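Local structure of nucleoside kinase (2C49) at residues A15-F20 with K281-N286. The protein phosphorylates nucleosides, chiefly inosine, guanosine and cytidine, to their monophosphates, with ATP as the preferred phosphate donor. Numbering follows the deposited sequence.
With ADN (adenosine), chain C.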
ATOM      1  N   ALA A  15     -11.052  -5.956   7.114  1.00 15.22           N
ATOM      2  CA  ALA A  15      -9.948  -5.189   6.519  1.00 15.23           C
ATOM      3  C   ALA A  15     -10.037  -5.184   5.011  1.00 15.04           C
ATOM      4  O   ALA A  15     -10.703  -6.040   4.449  1.00 14.80           O
ATOM      5  CB  ALA A  15      -8.585  -5.798   6.961  1.00 14.99           C
ATOM      6  N   LEU A  16      -9.366  -4.219   4.370  1.00 16.67           N
ATOM      7  CA  LEU A  16      -9.137  -4.211   2.928  1.00 17.44           C
ATOM      8  C   LEU A  16      -7.673  -4.630   2.664  1.00 18.28           C
ATOM      9  O   LEU A  16      -6.739  -4.144   3.300  1.00 17.93           O
ATOM     10  CB  LEU A  16      -9.434  -2.836   2.278  1.00 16.83           C
ATOM     11  CG  LEU A  16     -10.914  -2.466   2.356  1.00 19.80           C
ATOM     12  CD1 LEU A  16     -11.176  -1.027   2.024  1.00 24.05           C
ATOM     13  CD2 LEU A  16     -11.773  -3.425   1.471  1.00 18.71           C
ATOM     14  N   ASP A  17      -7.518  -5.572   1.746  1.00 17.63           N
ATOM     15  CA  ASP A  17      -6.265  -6.244   1.491  1.00 17.65           C
ATOM     16  C   ASP A  17      -5.748  -5.887   0.108  1.00 18.29           C
ATOM     17  O   ASP A  17      -6.522  -5.907  -0.871  1.00 18.78           O
ATOM     18  CB  ASP A  17      -6.523  -7.747   1.401  1.00 17.51           C
ATOM     19  CG  ASP A  17      -6.748  -8.405   2.732  1.00 18.55           C
ATOM     20  OD1 ASP A  17      -6.641  -7.766   3.826  1.00 17.80           O
ATOM     21  OD2 ASP A  17      -6.991  -9.634   2.769  1.00 18.91           O
ATOM     22  N   TYR A  18      -4.456  -5.613   0.043  1.00 18.43           N
ATOM     23  CA  TYR A  18      -3.691  -5.634  -1.194  1.00 19.50           C
ATOM     24  C   TYR A  18      -2.865  -6.920  -1.123  1.00 19.39           C
ATOM     25  O   TYR A  18      -2.289  -7.228  -0.066  1.00 19.55           O
ATOM     26  CB  TYR A  18      -2.709  -4.456  -1.197  1.00 19.27           C
ATOM     27  CG  TYR A  18      -3.266  -3.106  -1.586  1.00 18.99           C
ATOM     28  CD1 TYR A  18      -3.407  -2.093  -0.631  1.00 19.04           C
ATOM     29  CD2 TYR A  18      -3.602  -2.821  -2.917  1.00 18.16           C
ATOM     30  CE1 TYR A  18      -3.853  -0.829  -0.987  1.00 21.08           C
ATOM     31  CE2 TYR A  18      -4.073  -1.558  -3.285  1.00 20.62           C
ATOM     32  CZ  TYR A  18      -4.178  -0.560  -2.314  1.00 20.80           C
ATOM     33  OH  TYR A  18      -4.622   0.694  -2.659  1.00 21.52           O
ATOM     34  N   ILE A  19      -2.833  -7.695  -2.204  1.00 19.54           N
ATOM     35  CA  ILE A  19      -2.148  -8.997  -2.199  1.00 18.85           C
ATOM     36  C   ILE A  19      -1.204  -9.046  -3.414  1.00 20.12           C
ATOM     37  O   ILE A  19      -1.669  -8.872  -4.551  1.00 20.81           O
ATOM     38  CB  ILE A  19      -3.186 -10.151  -2.235  1.00 18.87           C
ATOM     39  CG1 ILE A  19      -4.235 -10.016  -1.090  1.00 18.26           C
ATOM     40  CG2 ILE A  19      -2.504 -11.510  -2.236  1.00 19.26           C
ATOM     41  CD1 ILE A  19      -5.395 -10.993  -1.187  1.00 16.20           C
ATOM     42  N   PHE A  20       0.092  -9.259  -3.176  1.00 19.54           N
ATOM     43  CA  PHE A  20       1.105  -9.194  -4.234  1.00 20.23           C
ATOM     44  C   PHE A  20       1.947 -10.479  -4.339  1.00 20.68           C
ATOM     45  O   PHE A  20       2.324 -11.086  -3.323  1.00 19.59           O
ATOM     46  CB  PHE A  20       2.088  -8.019  -4.051  1.00 20.71           C
ATOM     47  CG  PHE A  20       1.455  -6.706  -3.678  1.00 21.50           C
ATOM     48  CD1 PHE A  20       1.312  -6.346  -2.341  1.00 22.91           C
ATOM     49  CD2 PHE A  20       1.055  -5.812  -4.661  1.00 22.48           C
ATOM     50  CE1 PHE A  20       0.748  -5.135  -1.988  1.00 24.89           C
ATOM     51  CE2 PHE A  20       0.497  -4.600  -4.326  1.00 21.80           C
ATOM     52  CZ  PHE A  20       0.336  -4.257  -2.988  1.00 25.23           C
ATOM     53  N   LYS A 281      -7.360 -15.087  -6.309  1.00 16.36           N
ATOM     54  CA  LYS A 281      -6.786 -14.082  -5.408  1.00 16.59           C
ATOM     55  C   LYS A 281      -7.905 -13.387  -4.638  1.00 16.06           C
ATOM     56  O   LYS A 281      -8.963 -13.096  -5.187  1.00 15.30           O
ATOM     57  CB  LYS A 281      -5.942 -13.045  -6.178  1.00 16.69           C
ATOM     58  CG  LYS A 281      -5.131 -12.091  -5.312  1.00 16.92           C
ATOM     59  CD  LYS A 281      -4.144 -11.284  -6.194  1.00 18.23           C
ATOM     60  CE  LYS A 281      -2.720 -11.818  -6.051  1.00 18.53           C
ATOM     61  NZ  LYS A 281      -1.781 -10.912  -6.734  1.00 17.18           N
ATOM     62  N   GLY A 282      -7.655 -13.148  -3.358  1.00 16.54           N
ATOM     63  CA  GLY A 282      -8.611 -12.526  -2.474  1.00 16.75           C
ATOM     64  C   GLY A 282      -9.071 -13.619  -1.544  1.00 18.06           C
ATOM     65  O   GLY A 282      -9.323 -14.753  -1.995  1.00 18.51           O
ATOM     66  N   CYS A 283      -9.193 -13.303  -0.263  1.00 17.18           N
ATOM     67  CA  CYS A 283      -9.628 -14.313   0.719  1.00 18.06           C
ATOM     68  C   CYS A 283     -11.063 -14.762   0.639  1.00 17.86           C
ATOM     69  O   CYS A 283     -11.403 -15.792   1.198  1.00 20.72           O
ATOM     70  CB  CYS A 283      -9.367 -13.819   2.133  1.00 17.41           C
ATOM     71  SG  CYS A 283      -7.621 -13.693   2.526  1.00 17.58           S
ATOM     72  N   GLN A 284     -11.924 -13.963   0.021  1.00 17.94           N
ATOM     73  CA  GLN A 284     -13.351 -14.271  -0.069  1.00 18.06           C
ATOM     74  C   GLN A 284     -13.838 -14.493  -1.504  1.00 18.34           C
ATOM     75  O   GLN A 284     -15.027 -14.722  -1.719  1.00 18.92           O
ATOM     76  CB  GLN A 284     -14.152 -13.125   0.530  1.00 17.54           C
ATOM     77  CG  GLN A 284     -13.841 -12.876   2.037  1.00 16.69           C
ATOM     78  CD  GLN A 284     -14.463 -11.625   2.540  1.00 16.87           C
ATOM     79  OE1 GLN A 284     -15.475 -11.166   2.001  1.00 18.30           O
ATOM     80  NE2 GLN A 284     -13.852 -11.036   3.583  1.00 15.04           N
ATOM     81  N   THR A 285     -12.942 -14.387  -2.476  1.00 18.84           N
ATOM     82  CA  THR A 285     -13.328 -14.504  -3.887  1.00 18.89           C
ATOM     83  C   THR A 285     -13.968 -15.852  -4.257  1.00 19.05           C
ATOM     84  O   THR A 285     -15.042 -15.881  -4.878  1.00 18.93           O
ATOM     85  CB  THR A 285     -12.140 -14.199  -4.807  1.00 18.55           C
ATOM     86  OG1 THR A 285     -11.615 -12.893  -4.508  1.00 20.95           O
ATOM     87  CG2 THR A 285     -12.591 -14.085  -6.268  1.00 19.34           C
ATOM     88  N   ASN A 286     -13.293 -16.956  -3.941  1.00 19.08           N
ATOM     89  CA  ASN A 286     -13.801 -18.285  -4.348  1.00 19.49           C
ATOM     90  C   ASN A 286     -14.272 -19.139  -3.178  1.00 19.19           C
ATOM     91  O   ASN A 286     -14.063 -20.356  -3.181  1.00 20.02           O
ATOM     92  CB  ASN A 286     -12.772 -19.073  -5.183  1.00 20.09           C
ATOM     93  CG  ASN A 286     -13.418 -20.138  -6.107  1.00 23.15           C
ATOM     94  OD1 ASN A 286     -12.933 -21.290  -6.207  1.00 22.83           O
ATOM     95  ND2 ASN A 286     -14.499 -19.754  -6.796  1.00 23.68           N
TER
HETATM   96  O5' ADN C1301      -6.019 -14.407   7.400  1.00 28.18           O
HETATM   97  C5' ADN C1301      -5.808 -13.663   6.201  1.00 27.96           C
HETATM   98  C4' ADN C1301      -6.180 -12.216   6.533  1.00 26.30           C
HETATM   99  O4' ADN C1301      -5.441 -11.687   7.634  1.00 24.63           O
HETATM  100  C3' ADN C1301      -6.285 -11.118   5.452  1.00 25.54           C
HETATM  101  O3' ADN C1301      -7.581 -10.901   4.896  1.00 23.81           O
HETATM  102  C2' ADN C1301      -5.701  -9.840   6.084  1.00 24.12           C
HETATM  103  O2' ADN C1301      -6.636  -8.775   6.237  1.00 22.36           O
HETATM  104  C1' ADN C1301      -5.286 -10.274   7.488  1.00 23.57           C
HETATM  105  N9  ADN C1301      -3.988  -9.843   7.953  1.00 24.49           N
HETATM  106  C8  ADN C1301      -2.811  -9.812   7.280  1.00 23.52           C
HETATM  107  N7  ADN C1301      -1.811  -9.378   8.107  1.00 24.60           N
HETATM  108  C5  ADN C1301      -2.342  -9.175   9.316  1.00 24.29           C
HETATM  109  C6  ADN C1301      -1.970  -8.726  10.661  1.00 25.48           C
HETATM  110  N6  ADN C1301      -0.699  -8.435  10.874  1.00 20.08           N
HETATM  111  N1  ADN C1301      -2.890  -8.623  11.653  1.00 26.37           N
HETATM  112  C2  ADN C1301      -4.193  -8.951  11.485  1.00 26.48           C
HETATM  113  N3  ADN C1301      -4.650  -9.392  10.302  1.00 24.65           N
HETATM  114  C4  ADN C1301      -3.744  -9.482   9.194  1.00 24.47           C
HETATM  115  O   HOH W   1      -8.744 -10.729   0.788  1.00 27.71           O
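With CG turned opposite its backbone N (chi1 -171°) and a bend further out at chi3 (-104°), K281 runs alongside I19, the two side chains passing in opposite directions, and its NZ donates a hydrogen bond to I19 O (3.0 Å) from above the carbonyl plane, 48° out of it. Its methylenes suit this place as well as the ammonium does: CE packs 3.8 Å from I19 CG2. The other branch of I19 extends CD1 to within 3.8 Å of G282 CA, a close approach to bare backbone. At the backbone angles of G282 a CB would collide with K281 O, and also with T285 OG1, which donates a hydrogen bond to K281 O. Strand 15-21 belongs to the small sheet that forms the lid in PfkB-family kinases, and loop 281-286 comes from the large alpha/beta domain, so the nucleoside lies where the two meet. There D17, a short acid with two oxygens, accepts a hydrogen bond from each ribose hydroxyl of adenosine: O2' at OD1 (2.6 Å) and O3' at OD2 (2.5 Å). A water donates to D17 OD2 and accepts from C283 N, tying lid to loop, while the small C283 fits beside the ribose, SG 3.7 Å from adenosine O3'. Cutting K281 back to an alanine is likely to leave I19 O without its lysine donor and CG2 without the CE packing.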